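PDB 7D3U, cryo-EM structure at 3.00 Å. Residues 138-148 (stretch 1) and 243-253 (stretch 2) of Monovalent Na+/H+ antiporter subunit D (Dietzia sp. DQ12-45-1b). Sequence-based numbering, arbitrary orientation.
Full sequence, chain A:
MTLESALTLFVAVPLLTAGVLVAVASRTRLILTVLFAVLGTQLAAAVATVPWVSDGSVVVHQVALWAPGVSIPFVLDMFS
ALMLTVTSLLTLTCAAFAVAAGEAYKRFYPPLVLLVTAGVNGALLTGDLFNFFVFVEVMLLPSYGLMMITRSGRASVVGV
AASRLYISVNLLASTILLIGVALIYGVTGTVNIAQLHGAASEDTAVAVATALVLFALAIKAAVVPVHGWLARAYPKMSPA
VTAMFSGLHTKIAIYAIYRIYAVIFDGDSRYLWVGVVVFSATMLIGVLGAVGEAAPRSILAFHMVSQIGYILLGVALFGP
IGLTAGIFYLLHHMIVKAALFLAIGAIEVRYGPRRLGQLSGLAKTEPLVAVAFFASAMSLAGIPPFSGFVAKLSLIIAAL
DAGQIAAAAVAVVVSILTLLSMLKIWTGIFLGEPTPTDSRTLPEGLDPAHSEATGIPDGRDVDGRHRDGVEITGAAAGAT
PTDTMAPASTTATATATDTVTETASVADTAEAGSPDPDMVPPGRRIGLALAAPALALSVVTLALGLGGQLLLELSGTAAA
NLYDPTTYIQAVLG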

# COMPACT_ATOMS: atom_id res chain seq x y z
N VAL A 138 -14.82 1.89 1.42
CA VAL A 138 -15.11 3.26 1.00
C VAL A 138 -13.83 4.03 0.71
O VAL A 138 -13.84 4.98 -0.08
CB VAL A 138 -15.96 3.98 2.07
CG1 VAL A 138 -16.23 5.42 1.69
CG2 VAL A 138 -17.26 3.26 2.28
N MET A 139 -12.73 3.65 1.35
CA MET A 139 -11.43 4.25 1.07
C MET A 139 -10.75 3.62 -0.14
O MET A 139 -10.00 4.30 -0.85
CB MET A 139 -10.53 4.11 2.29
CG MET A 139 -9.14 4.69 2.12
SD MET A 139 -8.02 4.12 3.42
CE MET A 139 -7.99 2.36 3.09
N LEU A 140 -11.01 2.33 -0.40
CA LEU A 140 -10.31 1.62 -1.46
C LEU A 140 -10.95 1.84 -2.82
O LEU A 140 -10.25 1.93 -3.83
CB LEU A 140 -10.25 0.13 -1.15
CG LEU A 140 -9.19 -0.33 -0.15
CD1 LEU A 140 -9.27 -1.83 0.05
CD2 LEU A 140 -7.81 0.07 -0.64
N LEU A 141 -12.28 1.92 -2.88
CA LEU A 141 -12.94 2.06 -4.17
C LEU A 141 -12.57 3.35 -4.90
O LEU A 141 -12.27 3.28 -6.10
CB LEU A 141 -14.46 1.93 -4.00
CG LEU A 141 -14.98 0.49 -4.01
CD1 LEU A 141 -14.48 -0.26 -2.80
CD2 LEU A 141 -16.49 0.50 -4.05
N PRO A 142 -12.59 4.53 -4.27
CA PRO A 142 -12.08 5.72 -4.97
C PRO A 142 -10.60 5.67 -5.23
O PRO A 142 -10.11 6.38 -6.11
CB PRO A 142 -12.44 6.87 -4.02
CG PRO A 142 -13.50 6.33 -3.15
CD PRO A 142 -13.18 4.89 -2.97
N SER A 143 -9.86 4.85 -4.48
CA SER A 143 -8.44 4.68 -4.77
C SER A 143 -8.24 4.00 -6.12
O SER A 143 -7.31 4.33 -6.86
CB SER A 143 -7.76 3.89 -3.67
OG SER A 143 -8.23 4.29 -2.39
N TYR A 144 -9.11 3.05 -6.45
CA TYR A 144 -9.00 2.36 -7.73
C TYR A 144 -9.30 3.30 -8.89
O TYR A 144 -8.70 3.18 -9.96
CB TYR A 144 -9.93 1.15 -7.78
CG TYR A 144 -9.76 0.20 -6.62
CD1 TYR A 144 -8.55 0.10 -5.94
CD2 TYR A 144 -10.81 -0.60 -6.20
CE1 TYR A 144 -8.40 -0.77 -4.88
CE2 TYR A 144 -10.67 -1.48 -5.15
CZ TYR A 144 -9.46 -1.56 -4.49
OH TYR A 144 -9.31 -2.43 -3.44
N GLY A 145 -10.22 4.25 -8.70
CA GLY A 145 -10.47 5.24 -9.72
C GLY A 145 -9.33 6.22 -9.88
O GLY A 145 -9.05 6.67 -11.00
N LEU A 146 -8.66 6.56 -8.78
CA LEU A 146 -7.52 7.47 -8.85
C LEU A 146 -6.31 6.84 -9.51
O LEU A 146 -5.43 7.56 -9.98
CB LEU A 146 -7.16 7.96 -7.45
CG LEU A 146 -8.12 8.95 -6.80
CD1 LEU A 146 -7.62 9.34 -5.43
CD2 LEU A 146 -8.28 10.17 -7.68
N MET A 147 -6.23 5.51 -9.55
CA MET A 147 -5.12 4.85 -10.21
C MET A 147 -5.18 4.97 -11.73
O MET A 147 -4.17 4.71 -12.39
CB MET A 147 -5.06 3.37 -9.82
CG MET A 147 -4.80 3.15 -8.34
SD MET A 147 -4.64 1.41 -7.92
CE MET A 147 -3.15 0.99 -8.81
N MET A 148 -6.33 5.36 -12.28
CA MET A 148 -6.45 5.60 -13.71
C MET A 148 -6.26 7.07 -14.08
O MET A 148 -5.98 7.36 -15.24
CB MET A 148 -7.82 5.13 -14.21
CG MET A 148 -8.08 3.65 -14.02
SD MET A 148 -7.55 2.64 -15.42
CE MET A 148 -5.93 2.12 -14.87
N ALA A 243 1.69 9.52 -4.16
CA ALA A 243 2.03 10.35 -3.01
C ALA A 243 0.84 10.46 -2.06
O ALA A 243 1.02 10.48 -0.84
CB ALA A 243 2.47 11.73 -3.48
N MET A 244 -0.37 10.53 -2.60
CA MET A 244 -1.55 10.57 -1.75
C MET A 244 -1.78 9.24 -1.06
O MET A 244 -2.21 9.20 0.10
CB MET A 244 -2.78 10.98 -2.56
CG MET A 244 -4.06 11.03 -1.75
SD MET A 244 -5.43 11.66 -2.72
CE MET A 244 -4.66 13.09 -3.48
N PHE A 245 -1.49 8.13 -1.74
CA PHE A 245 -1.73 6.81 -1.16
C PHE A 245 -0.64 6.40 -0.18
O PHE A 245 -0.87 5.52 0.65
CB PHE A 245 -1.84 5.76 -2.26
CG PHE A 245 -3.06 5.88 -3.11
CD1 PHE A 245 -3.97 6.91 -2.92
CD2 PHE A 245 -3.32 4.96 -4.10
CE1 PHE A 245 -5.09 7.02 -3.70
CE2 PHE A 245 -4.44 5.06 -4.89
CZ PHE A 245 -5.33 6.09 -4.69
N SER A 246 0.54 7.02 -0.27
CA SER A 246 1.65 6.63 0.58
C SER A 246 1.36 6.83 2.06
O SER A 246 2.04 6.21 2.90
CB SER A 246 2.90 7.41 0.20
OG SER A 246 2.94 8.65 0.89
N GLY A 247 0.39 7.66 2.41
CA GLY A 247 0.13 7.95 3.80
C GLY A 247 -1.22 7.51 4.31
O GLY A 247 -1.49 7.59 5.51
N LEU A 248 -2.10 7.06 3.41
CA LEU A 248 -3.47 6.72 3.78
C LEU A 248 -3.68 5.23 4.03
O LEU A 248 -3.99 4.82 5.15
CB LEU A 248 -4.44 7.22 2.71
CG LEU A 248 -4.36 8.73 2.46
CD1 LEU A 248 -5.48 9.18 1.56
CD2 LEU A 248 -4.40 9.48 3.78
N HIS A 249 -3.47 4.39 3.01
CA HIS A 249 -3.98 3.02 3.05
C HIS A 249 -3.18 2.16 4.02
O HIS A 249 -3.73 1.63 5.00
CB HIS A 249 -3.96 2.42 1.65
CG HIS A 249 -4.79 3.16 0.66
ND1 HIS A 249 -6.17 3.19 0.71
CD2 HIS A 249 -4.44 3.91 -0.42
CE1 HIS A 249 -6.63 3.92 -0.29
NE2 HIS A 249 -5.60 4.37 -0.98
N THR A 250 -1.89 2.00 3.76
CA THR A 250 -1.05 1.22 4.66
C THR A 250 -1.08 1.79 6.07
O THR A 250 -1.04 1.04 7.05
CB THR A 250 0.39 1.18 4.14
OG1 THR A 250 0.89 2.52 4.03
CG2 THR A 250 0.44 0.52 2.78
N LYS A 251 -1.21 3.11 6.19
CA LYS A 251 -1.22 3.71 7.52
C LYS A 251 -2.55 3.53 8.23
O LYS A 251 -2.58 3.42 9.46
CB LYS A 251 -0.86 5.19 7.41
CG LYS A 251 0.64 5.46 7.40
CD LYS A 251 1.29 4.98 6.11
CE LYS A 251 2.79 4.83 6.28
NZ LYS A 251 3.42 4.27 5.06
N ILE A 252 -3.66 3.47 7.48
CA ILE A 252 -4.93 3.08 8.10
C ILE A 252 -4.84 1.64 8.59
O ILE A 252 -5.35 1.30 9.66
CB ILE A 252 -6.10 3.28 7.13
CG1 ILE A 252 -6.42 4.76 6.97
CG2 ILE A 252 -7.33 2.54 7.60
CD1 ILE A 252 -6.27 5.56 8.23
N ALA A 253 -4.17 0.77 7.82
CA ALA A 253 -3.96 -0.60 8.29
C ALA A 253 -3.10 -0.63 9.54
O ALA A 253 -3.34 -1.44 10.45
CB ALA A 253 -3.33 -1.43 7.18

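Two nearly antiparallel helical segments of one chain meet here through their side chains. The axes of helix 138-146 and helix 249-253 come no closer than 11.7 Å, with 166° between their directions. Large side chains bridge the gap. His249 comes from helix 249-253, and Phe245 from the earlier helical piece 243-245. Together the stretches bury 370 Å².

The ring of Phe245 fits where stretch 1 has its smallest contacting side chain. Its tip lies against Ser143, with Phe245 CZ 3.4 Å from both CA and CB of Ser143. A serine is short enough for the ring to reach the helix backbone. Leu146 and Met147 complete the hollow. Leu146 CB is 3.8 Å from Phe245 CZ, and Met147 CG is 4.0 Å from Phe245 CE2, at the ring edge. Beyond the ring, Leu146 CD1 meets Met244 SD at 4.2 Å, so Leu146 touches two successive residues of stretch 2.

Four residues further along stretch 2, past a break in the helix, His249 is the second bump. Its CA-to-CB bond points sideways, but the end of the side chain comes nearer to stretch 1. There it is bordered by Met139, Leu140 and Ser143. Met139 and Ser143 lie at the ring edge, while Leu140 approaches obliquely. The orientation of the imidazole is uncertain, so its polar pairing with Ser143 remains open.

Met139 is the long bump of stretch 1. Its chi angles are t, t and p: its CA-to-CB bond points toward stretch 2, the chain runs extended, and it bends at the end. Its SD sits 4.3 Å from the centroid of the His249 ring, 58° off the ring normal, an oblique sulfur-aromatic contact. On the next turn, Ile252 CG1 packs on Met139 SD at 3.9 Å. The thioether thus fills the space between His249 and Ile252.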